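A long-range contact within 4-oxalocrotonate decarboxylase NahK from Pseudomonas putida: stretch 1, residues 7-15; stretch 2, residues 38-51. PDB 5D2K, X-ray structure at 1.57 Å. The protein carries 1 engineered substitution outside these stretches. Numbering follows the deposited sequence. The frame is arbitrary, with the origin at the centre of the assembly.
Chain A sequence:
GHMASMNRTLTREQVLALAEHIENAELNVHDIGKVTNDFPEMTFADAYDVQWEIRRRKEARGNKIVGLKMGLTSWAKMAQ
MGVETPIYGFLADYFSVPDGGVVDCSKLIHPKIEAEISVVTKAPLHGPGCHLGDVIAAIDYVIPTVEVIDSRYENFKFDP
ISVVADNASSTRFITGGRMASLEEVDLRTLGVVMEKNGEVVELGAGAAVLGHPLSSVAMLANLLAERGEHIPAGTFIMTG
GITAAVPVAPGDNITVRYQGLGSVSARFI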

# COMPACT_ATOMS: atom_id res chain seq x y z
N ASN A 7 13.30 -9.59 -20.40
CA ASN A 7 12.14 -9.56 -19.50
C ASN A 7 11.36 -8.25 -19.61
O ASN A 7 10.49 -7.97 -18.79
CB ASN A 7 12.59 -9.79 -18.06
CG ASN A 7 13.75 -8.90 -17.66
OD1 ASN A 7 14.14 -7.99 -18.40
ND2 ASN A 7 14.33 -9.17 -16.49
N ARG A 8 11.67 -7.46 -20.64
CA ARG A 8 10.94 -6.23 -20.93
C ARG A 8 10.41 -6.22 -22.35
O ARG A 8 11.05 -6.76 -23.26
CB ARG A 8 11.85 -5.02 -20.70
CG ARG A 8 12.10 -4.71 -19.23
CD ARG A 8 13.18 -3.66 -19.04
NE ARG A 8 13.17 -3.12 -17.68
CZ ARG A 8 13.83 -3.66 -16.66
NH1 ARG A 8 14.55 -4.77 -16.83
NH2 ARG A 8 13.75 -3.10 -15.46
N THR A 9 9.23 -5.63 -22.56
CA THR A 9 8.66 -5.55 -23.91
C THR A 9 8.33 -4.12 -24.34
O THR A 9 8.11 -3.85 -25.52
CB THR A 9 7.38 -6.41 -24.06
OG1 THR A 9 6.32 -5.87 -23.25
CG2 THR A 9 7.64 -7.85 -23.66
N LEU A 10 8.27 -3.19 -23.39
CA LEU A 10 7.97 -1.80 -23.71
C LEU A 10 9.19 -1.06 -24.24
O LEU A 10 10.33 -1.34 -23.85
CB LEU A 10 7.43 -1.06 -22.49
CG LEU A 10 6.10 -1.53 -21.89
CD1 LEU A 10 5.79 -0.70 -20.65
CD2 LEU A 10 4.96 -1.44 -22.91
N THR A 11 8.96 -0.10 -25.13
CA THR A 11 9.98 0.86 -25.50
C THR A 11 10.07 1.91 -24.39
O THR A 11 9.12 2.06 -23.61
CB THR A 11 9.67 1.56 -26.83
OG1 THR A 11 8.50 2.38 -26.68
CG2 THR A 11 9.43 0.55 -27.94
N ARG A 12 11.19 2.64 -24.33
CA ARG A 12 11.33 3.70 -23.33
C ARG A 12 10.24 4.76 -23.51
O ARG A 12 9.65 5.22 -22.52
CB ARG A 12 12.71 4.36 -23.41
CG ARG A 12 12.82 5.56 -22.49
CD ARG A 12 14.22 6.13 -22.38
NE ARG A 12 14.17 7.37 -21.61
CZ ARG A 12 14.16 7.42 -20.29
NH1 ARG A 12 14.21 6.30 -19.58
NH2 ARG A 12 14.09 8.59 -19.67
N GLU A 13 9.96 5.13 -24.75
CA GLU A 13 8.89 6.07 -25.05
C GLU A 13 7.55 5.62 -24.47
O GLU A 13 6.80 6.44 -23.92
CB GLU A 13 8.76 6.26 -26.57
CG GLU A 13 7.66 7.23 -26.97
CD GLU A 13 6.86 6.73 -28.15
OE1 GLU A 13 6.11 5.74 -27.99
OE2 GLU A 13 6.97 7.33 -29.24
N GLN A 14 7.26 4.32 -24.57
CA GLN A 14 6.01 3.79 -24.03
C GLN A 14 5.97 3.84 -22.50
O GLN A 14 4.94 4.14 -21.90
CB GLN A 14 5.78 2.36 -24.53
CG GLN A 14 5.39 2.32 -26.01
CD GLN A 14 5.55 0.96 -26.64
OE1 GLN A 14 6.12 0.04 -26.05
NE2 GLN A 14 5.04 0.82 -27.86
N VAL A 15 7.09 3.51 -21.87
CA VAL A 15 7.17 3.63 -20.40
C VAL A 15 6.84 5.06 -19.96
O VAL A 15 6.01 5.28 -19.06
CB VAL A 15 8.57 3.24 -19.87
CG1 VAL A 15 8.66 3.53 -18.37
CG2 VAL A 15 8.83 1.78 -20.11
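Stretch 2 (38-51) DFPEMTFADAYDVQ

Stretch 2 enters through a type I beta turn from Phe 39 to Met 42, closed by the bond from Met 42 N to Phe 39 O (3.1 Å), and then becomes helical from Phe 44 through Gln 51, with Thr 43 at the N-cap position. Stretch 1 runs alongside the start of this helix, in broadly the same direction, as an irregular segment, extended at Arg 8 and Leu 10 but not at Thr 9 (psi -16°). Arg 8, Thr 9 and Leu 10 precede a second helix, which begins at Arg 12 with Thr 11 as its N-cap. The backbones come nearest at two separate places: Arg 8 CA lies 5.5 Å from Asp 46 CA, and Val 15 CA lies 5.3 Å from Val 50 CA. Between the two stretches 677 Å² of surface is buried, both sides summed.

The polar part of the contact is organised around Asp 46. Its chi1 is m (-73°), and although its CA-to-CB bond points sideways, the carboxylate comes nearer to stretch 1. Asp 46 OD1 accepts from Thr 9 N (3.0 Å) and Leu 10 N (3.1 Å), while Asp 46 OD2 accepts from Thr 9 N (3.0 Å) and Thr 9 OG1 (2.8 Å). One side chain thus holds two consecutive backbone amides of the segment before the helix. The same carboxylate serves its own helix, for Thr 43 N donates to Asp 46 OD2 (2.9 Å) and Asp 46 N donates to Thr 43 OG1 (3.1 Å). The second of these is the capping bond; together the two bonds tie the carboxylate to the start of the helix. Thr 43 OG1 also donates to Asn 7 O (2.6 Å), so that its hydroxyl both caps the helix and ties down the beginning of stretch 1. A water bridges the same region, donating to Asn 7 O (3.1 Å) and accepting from Ala 45 N (3.1 Å).

One turn further along the helix, Asp 49 forms a salt bridge with Arg 8. The carboxylate meets the guanidinium near its plane, with Arg 8 NE donating to Asp 49 OD2 (2.7 Å) and Arg 8 NH2 to Asp 49 OD1 (3.0 Å), a two-pronged arrangement with nearly linear bonds. Ala 45 CB lies over one face of the guanidinium and is 4.0 Å from Arg 8 CG.

Apolar contacts continue on the other side of Asp 46. Leu 10, whose CA-to-CB bond points toward stretch 2, has the largest covered area of any residue here. Leu 10 CD2 lies over the face of the Phe 39 ring, 4.0 Å from the centroid of Phe 39 in a CH-pi contact, and Leu 10 CD1 reaches Val 50 CG2 at 4.1 Å and Met 42 CE at 4.3 Å. Gln 14 CD approaches Phe 39 CE1 to 3.6 Å; its amide oxygen is held within stretch 1, Gln 14 OE1 accepting from Thr 11 N at 3.0 Å. Finally, Val 15 CG1 packs against Asp 49 O (3.8 Å) and Val 50 CG2 (4.3 Å), bringing the first turn of the stretch 1 helix against stretch 2.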

# COMPACT_ATOMS: atom_id res chain seq x y z
N ASP A 38 -4.03 -2.90 -24.07
CA ASP A 38 -3.28 -2.30 -25.18
C ASP A 38 -1.88 -2.90 -25.31
O ASP A 38 -1.31 -2.91 -26.40
CB ASP A 38 -3.18 -0.78 -25.00
CG ASP A 38 -4.36 -0.03 -25.62
OD1 ASP A 38 -5.33 -0.66 -26.07
OD2 ASP A 38 -4.30 1.22 -25.64
N PHE A 39 -1.32 -3.38 -24.21
CA PHE A 39 -0.01 -4.03 -24.21
C PHE A 39 -0.08 -5.41 -23.56
O PHE A 39 0.37 -5.58 -22.43
CB PHE A 39 1.02 -3.16 -23.48
CG PHE A 39 1.26 -1.84 -24.14
CD1 PHE A 39 2.14 -1.74 -25.21
CD2 PHE A 39 0.62 -0.70 -23.70
CE1 PHE A 39 2.36 -0.53 -25.82
CE2 PHE A 39 0.84 0.52 -24.31
CZ PHE A 39 1.71 0.61 -25.37
N PRO A 40 -0.66 -6.40 -24.26
CA PRO A 40 -0.88 -7.71 -23.65
C PRO A 40 0.40 -8.46 -23.27
O PRO A 40 0.34 -9.36 -22.43
CB PRO A 40 -1.65 -8.48 -24.74
CG PRO A 40 -1.37 -7.75 -26.01
CD PRO A 40 -1.23 -6.31 -25.62
N GLU A 41 1.54 -8.09 -23.85
CA GLU A 41 2.80 -8.76 -23.55
C GLU A 41 3.57 -8.10 -22.41
O GLU A 41 4.65 -8.55 -22.04
CB GLU A 41 3.70 -8.80 -24.79
CG GLU A 41 3.02 -9.41 -26.02
CD GLU A 41 2.48 -10.80 -25.74
OE1 GLU A 41 3.25 -11.64 -25.22
OE2 GLU A 41 1.29 -11.05 -26.04
N MET A 42 3.00 -7.04 -21.85
CA MET A 42 3.62 -6.32 -20.74
C MET A 42 4.02 -7.25 -19.61
O MET A 42 3.25 -8.12 -19.20
CB MET A 42 2.64 -5.26 -20.24
CG MET A 42 3.25 -4.18 -19.41
SD MET A 42 2.07 -2.82 -19.35
CE MET A 42 2.70 -1.97 -17.91
N THR A 43 5.24 -7.07 -19.11
CA THR A 43 5.77 -7.90 -18.03
C THR A 43 5.76 -7.17 -16.70
O THR A 43 5.51 -5.97 -16.65
CB THR A 43 7.21 -8.32 -18.30
OG1 THR A 43 8.06 -7.17 -18.28
CG2 THR A 43 7.32 -9.01 -19.67
N PHE A 44 6.07 -7.88 -15.62
CA PHE A 44 6.19 -7.22 -14.32
C PHE A 44 7.33 -6.19 -14.34
O PHE A 44 7.21 -5.12 -13.73
CB PHE A 44 6.42 -8.24 -13.21
CG PHE A 44 5.15 -8.83 -12.66
CD1 PHE A 44 4.30 -8.08 -11.86
CD2 PHE A 44 4.79 -10.14 -12.95
CE1 PHE A 44 3.13 -8.61 -11.36
CE2 PHE A 44 3.62 -10.69 -12.45
CZ PHE A 44 2.79 -9.92 -11.65
N ALA A 45 8.44 -6.50 -15.01
CA ALA A 45 9.53 -5.54 -15.10
C ALA A 45 9.07 -4.27 -15.85
O ALA A 45 9.41 -3.16 -15.43
CB ALA A 45 10.75 -6.16 -15.77
N ASP A 46 8.31 -4.44 -16.93
CA ASP A 46 7.67 -3.30 -17.62
C ASP A 46 6.82 -2.47 -16.65
O ASP A 46 6.91 -1.24 -16.61
CB ASP A 46 6.75 -3.77 -18.76
CG ASP A 46 7.50 -4.29 -19.98
OD1 ASP A 46 8.57 -3.75 -20.34
OD2 ASP A 46 6.97 -5.24 -20.59
N ALA A 47 5.98 -3.16 -15.89
CA ALA A 47 5.04 -2.50 -15.00
C ALA A 47 5.76 -1.75 -13.89
O ALA A 47 5.38 -0.63 -13.53
CB ALA A 47 4.06 -3.51 -14.43
N TYR A 48 6.82 -2.35 -13.34
CA TYR A 48 7.56 -1.64 -12.30
C TYR A 48 8.34 -0.46 -12.90
O TYR A 48 8.50 0.56 -12.24
CB TYR A 48 8.49 -2.59 -11.53
CG TYR A 48 7.77 -3.31 -10.39
CD1 TYR A 48 7.33 -2.61 -9.26
CD2 TYR A 48 7.51 -4.68 -10.45
CE1 TYR A 48 6.67 -3.27 -8.21
CE2 TYR A 48 6.86 -5.34 -9.42
CZ TYR A 48 6.44 -4.63 -8.30
OH TYR A 48 5.77 -5.27 -7.27
N ASP A 49 8.78 -0.58 -14.16
CA ASP A 49 9.40 0.56 -14.85
C ASP A 49 8.41 1.73 -14.89
O ASP A 49 8.78 2.88 -14.63
CB ASP A 49 9.81 0.21 -16.30
CG ASP A 49 11.07 -0.63 -16.38
OD1 ASP A 49 11.77 -0.83 -15.37
OD2 ASP A 49 11.38 -1.10 -17.51
N VAL A 50 7.17 1.42 -15.24
CA VAL A 50 6.14 2.45 -15.29
C VAL A 50 5.90 3.04 -13.90
O VAL A 50 5.85 4.26 -13.75
CB VAL A 50 4.83 1.90 -15.89
CG1 VAL A 50 3.69 2.91 -15.74
CG2 VAL A 50 5.04 1.54 -17.36
N GLN A 51 5.78 2.19 -12.88
CA GLN A 51 5.56 2.67 -11.52
C GLN A 51 6.68 3.59 -11.04
O GLN A 51 6.42 4.66 -10.46
CB GLN A 51 5.43 1.50 -10.54
CG GLN A 51 5.04 1.98 -9.13
CD GLN A 51 5.17 0.89 -8.08
OE1 GLN A 51 6.04 0.96 -7.21
NE2 GLN A 51 4.28 -0.10 -8.14
O HOH W 1 9.54 -9.18 -16.05